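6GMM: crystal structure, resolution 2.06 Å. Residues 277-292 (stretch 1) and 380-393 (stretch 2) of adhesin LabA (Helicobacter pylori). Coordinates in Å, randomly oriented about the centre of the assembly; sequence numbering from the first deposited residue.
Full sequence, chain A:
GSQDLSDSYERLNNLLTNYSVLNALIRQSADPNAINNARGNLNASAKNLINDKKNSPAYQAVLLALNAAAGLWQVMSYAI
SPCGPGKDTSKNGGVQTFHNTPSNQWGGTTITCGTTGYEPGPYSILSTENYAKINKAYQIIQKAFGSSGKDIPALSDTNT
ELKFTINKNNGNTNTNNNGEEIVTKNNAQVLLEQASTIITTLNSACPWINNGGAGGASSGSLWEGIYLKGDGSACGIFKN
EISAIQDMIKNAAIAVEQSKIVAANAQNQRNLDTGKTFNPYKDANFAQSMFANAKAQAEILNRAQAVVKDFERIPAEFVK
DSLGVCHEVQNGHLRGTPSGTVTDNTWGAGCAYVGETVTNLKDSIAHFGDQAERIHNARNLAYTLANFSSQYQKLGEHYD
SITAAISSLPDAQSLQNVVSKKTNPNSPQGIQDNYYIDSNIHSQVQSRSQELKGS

Stretch 1 277-292: TFNPYKDANFAQSMFA
Stretch 2 380-393: NLAYTLANFSSQYQ

Residues 277-292 pack against 380-393 of adhesin LabA, nearly antiparallel and almost wholly apolar. From Thr277 the chain runs as loop, makes a type I turn from Ala284 to Ala287 (Ala287 N to Ala284 O, 3.0 Å), and is helical through Phe291 and Ala292. Facing it runs helix 380-386; the axes approach to 8.1 Å at 151° between N-to-C directions. Asn387 (phi/psi -126/37°) breaks the helical path before helix 388-393, and its ND2 donates back to Tyr383 O (2.9 Å). Nearest CA atoms set the register: Phe291 with Ala382 (4.9 Å), Ala287 with Ala386 (5.1 Å), Tyr281 with Phe388 (6.4 Å). The loop is held by Asn279 N to Asp283 OD2 (2.8 Å) and Tyr281 N to Asn279 OD1 (2.9 Å).

Where the helices come close, alanine methyls lie against the facing backbone: Ala287 CB is 3.6 Å from Ala386 N, and Ala382 CB is 3.5 Å from Phe291 N and 3.7 Å from Met290 CG (t, t, t). Leu385 (m, t) fills space among apolar groups, its CD2 3.6 Å from Phe278 CE2 (chi1 t) at the ring edge and 4.0 Å from Ala284 CB, its CD1 4.1 Å from Phe286 CE1 (chi1 p).

Aromatic rings gather around Phe388 (t, chi2 77°), where slightly positive C-H groups meet electron-rich ring faces. Pro280 CB sits 3.6 Å from the Phe388 ring centroid in a CH-pi contact, and the Phe388 edge meets the face of Tyr281 (m, -90°), centroids 5.2 Å apart, planes at 88°. Phe291 (t, 62°) and Tyr383 (t, 83°) add an oblique apolar contact, centroids 5.7 Å apart, planes at 55°.

No direct hydrogen bond crosses between the stretches. Pro280 O and Leu385 O, 4.3 Å apart, are both acceptors and cannot bond each other; one water donates to both, its oxygen 2.8 Å from each.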

# COMPACT_ATOMS: atom_id res chain seq x y z
N THR A 277 -27.20 21.85 -20.70
CA THR A 277 -26.48 22.68 -19.74
C THR A 277 -26.32 21.90 -18.44
O THR A 277 -27.27 21.24 -18.00
CB THR A 277 -27.24 24.01 -19.53
OG1 THR A 277 -27.35 24.69 -20.78
CG2 THR A 277 -26.57 24.94 -18.52
N PHE A 278 -25.14 21.95 -17.83
CA PHE A 278 -24.89 21.29 -16.54
C PHE A 278 -24.87 22.36 -15.46
O PHE A 278 -24.10 23.32 -15.54
CB PHE A 278 -23.59 20.44 -16.54
CG PHE A 278 -23.19 19.80 -15.22
CD1 PHE A 278 -23.71 18.56 -14.84
CD2 PHE A 278 -22.27 20.42 -14.38
CE1 PHE A 278 -23.34 17.97 -13.63
CE2 PHE A 278 -21.93 19.84 -13.15
CZ PHE A 278 -22.44 18.60 -12.79
N ASN A 279 -25.75 22.21 -14.47
CA ASN A 279 -25.83 23.12 -13.34
C ASN A 279 -24.99 22.54 -12.19
O ASN A 279 -25.38 21.54 -11.57
CB ASN A 279 -27.28 23.36 -12.93
CG ASN A 279 -27.45 24.35 -11.79
OD1 ASN A 279 -26.51 24.71 -11.07
ND2 ASN A 279 -28.68 24.74 -11.57
N PRO A 280 -23.82 23.15 -11.88
CA PRO A 280 -22.97 22.61 -10.81
C PRO A 280 -23.55 22.71 -9.41
O PRO A 280 -23.09 22.05 -8.50
CB PRO A 280 -21.67 23.41 -10.94
CG PRO A 280 -22.03 24.61 -11.65
CD PRO A 280 -23.22 24.34 -12.51
N TYR A 281 -24.55 23.56 -9.22
CA TYR A 281 -25.15 23.72 -7.90
C TYR A 281 -26.17 22.62 -7.63
O TYR A 281 -26.47 22.34 -6.47
CB TYR A 281 -25.86 25.06 -7.80
CG TYR A 281 -24.98 26.27 -8.00
CD1 TYR A 281 -24.34 26.88 -6.91
CD2 TYR A 281 -24.86 26.88 -9.24
CE1 TYR A 281 -23.56 28.03 -7.08
CE2 TYR A 281 -24.12 28.05 -9.41
CZ TYR A 281 -23.46 28.62 -8.33
OH TYR A 281 -22.73 29.77 -8.51
N LYS A 282 -26.74 22.01 -8.69
CA LYS A 282 -27.83 21.04 -8.54
C LYS A 282 -27.60 19.68 -9.11
O LYS A 282 -28.12 18.69 -8.57
CB LYS A 282 -29.09 21.62 -9.20
CG LYS A 282 -29.54 22.92 -8.58
CD LYS A 282 -30.84 22.74 -7.86
CE LYS A 282 -30.67 22.18 -6.49
NZ LYS A 282 -31.72 21.18 -6.22
N ASP A 283 -26.87 19.58 -10.22
CA ASP A 283 -26.71 18.31 -10.90
C ASP A 283 -25.49 17.51 -10.47
O ASP A 283 -25.15 16.58 -11.19
CB ASP A 283 -26.69 18.53 -12.43
CG ASP A 283 -27.77 19.47 -12.96
OD1 ASP A 283 -28.83 19.58 -12.31
OD2 ASP A 283 -27.54 20.11 -14.02
N ALA A 284 -24.88 17.80 -9.30
CA ALA A 284 -23.66 17.11 -8.84
C ALA A 284 -23.82 16.25 -7.58
O ALA A 284 -22.85 16.04 -6.83
CB ALA A 284 -22.53 18.12 -8.66
N ASN A 285 -25.01 15.65 -7.39
CA ASN A 285 -25.29 14.79 -6.24
C ASN A 285 -24.42 13.51 -6.23
O ASN A 285 -24.25 12.91 -5.17
CB ASN A 285 -26.80 14.49 -6.11
CG ASN A 285 -27.48 13.84 -7.30
OD1 ASN A 285 -26.83 13.34 -8.23
ND2 ASN A 285 -28.83 13.78 -7.27
N PHE A 286 -23.81 13.16 -7.40
CA PHE A 286 -22.90 12.00 -7.59
C PHE A 286 -21.47 12.29 -7.12
O PHE A 286 -20.66 11.37 -7.02
CB PHE A 286 -22.84 11.61 -9.09
CG PHE A 286 -22.31 12.70 -10.02
CD1 PHE A 286 -20.94 12.87 -10.22
CD2 PHE A 286 -23.18 13.58 -10.66
CE1 PHE A 286 -20.45 13.91 -11.02
CE2 PHE A 286 -22.69 14.60 -11.47
CZ PHE A 286 -21.33 14.77 -11.64
N ALA A 287 -21.14 13.57 -6.94
CA ALA A 287 -19.80 14.04 -6.60
C ALA A 287 -19.20 13.48 -5.32
O ALA A 287 -17.99 13.28 -5.28
CB ALA A 287 -19.77 15.56 -6.56
N GLN A 288 -20.02 13.28 -4.28
CA GLN A 288 -19.57 12.76 -2.98
C GLN A 288 -18.91 11.39 -3.08
O GLN A 288 -17.80 11.22 -2.59
CB GLN A 288 -20.72 12.74 -1.97
CG GLN A 288 -20.28 13.17 -0.58
CD GLN A 288 -20.39 14.66 -0.41
OE1 GLN A 288 -21.47 15.20 -0.10
NE2 GLN A 288 -19.29 15.37 -0.62
N SER A 289 -19.60 10.42 -3.73
CA SER A 289 -19.08 9.06 -3.94
C SER A 289 -17.92 9.11 -4.96
O SER A 289 -16.98 8.33 -4.85
CB SER A 289 -20.20 8.14 -4.42
OG SER A 289 -20.77 8.62 -5.63
N MET A 290 -17.95 10.06 -5.90
CA MET A 290 -16.87 10.24 -6.88
C MET A 290 -15.59 10.64 -6.15
O MET A 290 -14.54 10.06 -6.42
CB MET A 290 -17.27 11.25 -7.96
CG MET A 290 -16.20 11.47 -9.03
SD MET A 290 -16.64 12.83 -10.14
CE MET A 290 -15.01 13.24 -10.85
N PHE A 291 -15.72 11.54 -5.15
CA PHE A 291 -14.61 11.99 -4.31
C PHE A 291 -14.05 10.83 -3.47
O PHE A 291 -12.84 10.54 -3.50
CB PHE A 291 -15.08 13.14 -3.41
CG PHE A 291 -14.06 13.59 -2.40
CD1 PHE A 291 -12.84 14.12 -2.82
CD2 PHE A 291 -14.27 13.40 -1.04
CE1 PHE A 291 -11.87 14.51 -1.89
CE2 PHE A 291 -13.29 13.78 -0.11
CZ PHE A 291 -12.10 14.33 -0.54
N ALA A 292 -14.95 10.15 -2.72
CA ALA A 292 -14.56 9.04 -1.88
C ALA A 292 -13.83 7.94 -2.70
O ALA A 292 -12.85 7.35 -2.22
CB ALA A 292 -15.78 8.46 -1.21
N ASN A 380 -9.76 16.11 -7.18
CA ASN A 380 -9.88 17.56 -7.05
C ASN A 380 -11.16 18.07 -7.69
O ASN A 380 -11.91 18.81 -7.04
CB ASN A 380 -8.60 18.23 -7.54
CG ASN A 380 -7.43 17.80 -6.68
OD1 ASN A 380 -7.58 17.55 -5.47
ND2 ASN A 380 -6.26 17.60 -7.28
N LEU A 381 -11.47 17.58 -8.91
CA LEU A 381 -12.71 17.93 -9.63
C LEU A 381 -13.92 17.50 -8.76
O LEU A 381 -14.82 18.29 -8.50
CB LEU A 381 -12.76 17.21 -10.99
CG LEU A 381 -14.06 17.36 -11.83
CD1 LEU A 381 -14.42 18.83 -12.08
CD2 LEU A 381 -13.88 16.74 -13.20
N ALA A 382 -13.90 16.27 -8.27
CA ALA A 382 -14.96 15.73 -7.44
C ALA A 382 -15.16 16.55 -6.15
O ALA A 382 -16.30 16.86 -5.82
CB ALA A 382 -14.69 14.28 -7.12
N TYR A 383 -14.06 16.97 -5.48
CA TYR A 383 -14.18 17.82 -4.29
C TYR A 383 -14.78 19.19 -4.63
O TYR A 383 -15.61 19.71 -3.87
CB TYR A 383 -12.84 17.96 -3.55
CG TYR A 383 -12.94 18.84 -2.31
CD1 TYR A 383 -13.40 18.32 -1.10
CD2 TYR A 383 -12.63 20.19 -2.36
CE1 TYR A 383 -13.51 19.11 0.04
CE2 TYR A 383 -12.72 21.00 -1.22
CZ TYR A 383 -13.16 20.45 -0.03
OH TYR A 383 -13.26 21.25 1.09
N THR A 384 -14.38 19.76 -5.78
CA THR A 384 -14.89 21.06 -6.24
C THR A 384 -16.39 20.96 -6.55
O THR A 384 -17.15 21.76 -6.02
CB THR A 384 -14.02 21.64 -7.38
OG1 THR A 384 -12.65 21.63 -6.99
CG2 THR A 384 -14.39 23.08 -7.72
N LEU A 385 -16.82 19.95 -7.34
CA LEU A 385 -18.24 19.70 -7.64
C LEU A 385 -19.03 19.46 -6.35
O LEU A 385 -20.13 19.98 -6.23
CB LEU A 385 -18.41 18.46 -8.53
CG LEU A 385 -18.18 18.62 -10.01
CD1 LEU A 385 -18.15 17.28 -10.66
CD2 LEU A 385 -19.30 19.48 -10.65
N ALA A 386 -18.49 18.68 -5.40
CA ALA A 386 -19.16 18.41 -4.12
C ALA A 386 -19.37 19.67 -3.29
O ALA A 386 -20.35 19.75 -2.54
CB ALA A 386 -18.36 17.42 -3.33
N ASN A 387 -18.46 20.66 -3.42
CA ASN A 387 -18.52 21.89 -2.64
C ASN A 387 -18.51 23.14 -3.50
O ASN A 387 -17.98 24.16 -3.06
CB ASN A 387 -17.33 21.94 -1.66
CG ASN A 387 -17.29 20.78 -0.72
OD1 ASN A 387 -17.89 20.79 0.35
ND2 ASN A 387 -16.56 19.74 -1.12
N PHE A 388 -19.18 23.10 -4.69
CA PHE A 388 -19.18 24.16 -5.70
C PHE A 388 -19.49 25.55 -5.17
O PHE A 388 -18.70 26.47 -5.40
CB PHE A 388 -20.08 23.82 -6.89
CG PHE A 388 -19.77 24.71 -8.06
CD1 PHE A 388 -18.65 24.48 -8.86
CD2 PHE A 388 -20.54 25.83 -8.33
CE1 PHE A 388 -18.33 25.35 -9.91
CE2 PHE A 388 -20.21 26.70 -9.38
CZ PHE A 388 -19.12 26.44 -10.18
N SER A 389 -20.64 25.70 -4.48
CA SER A 389 -21.12 26.95 -3.91
C SER A 389 -19.99 27.62 -3.09
O SER A 389 -19.61 28.76 -3.38
CB SER A 389 -22.32 26.66 -3.01
OG SER A 389 -22.67 27.76 -2.19
N SER A 390 -19.45 26.89 -2.11
CA SER A 390 -18.38 27.32 -1.21
C SER A 390 -17.04 27.55 -1.91
O SER A 390 -16.31 28.47 -1.56
CB SER A 390 -18.18 26.29 -0.10
OG SER A 390 -17.10 26.70 0.71
N GLN A 391 -16.71 26.67 -2.86
CA GLN A 391 -15.47 26.74 -3.64
C GLN A 391 -15.46 27.95 -4.56
O GLN A 391 -14.43 28.63 -4.67
CB GLN A 391 -15.23 25.43 -4.41
CG GLN A 391 -14.74 24.25 -3.56
CD GLN A 391 -13.41 24.54 -2.89
OE1 GLN A 391 -12.34 24.35 -3.48
NE2 GLN A 391 -13.45 25.02 -1.65
N TYR A 392 -16.61 28.26 -5.17
CA TYR A 392 -16.79 29.42 -6.05
C TYR A 392 -16.68 30.73 -5.28
O TYR A 392 -16.00 31.66 -5.73
CB TYR A 392 -18.08 29.28 -6.88
CG TYR A 392 -18.33 30.39 -7.88
CD1 TYR A 392 -17.36 30.76 -8.81
CD2 TYR A 392 -19.58 31.00 -7.97
CE1 TYR A 392 -17.59 31.77 -9.74
CE2 TYR A 392 -19.81 32.03 -8.89
CZ TYR A 392 -18.82 32.40 -9.78
OH TYR A 392 -19.08 33.38 -10.70
N GLN A 393 -17.28 30.79 -4.07
CA GLN A 393 -17.20 31.93 -3.14
C GLN A 393 -15.72 32.13 -2.76
O GLN A 393 -15.27 33.27 -2.67
CB GLN A 393 -18.00 31.63 -1.86
CG GLN A 393 -18.08 32.80 -0.90
CD GLN A 393 -18.93 32.49 0.31
OE1 GLN A 393 -18.42 32.14 1.38
NE2 GLN A 393 -20.24 32.63 0.16
O HOH W 1 -22.53 21.28 -5.86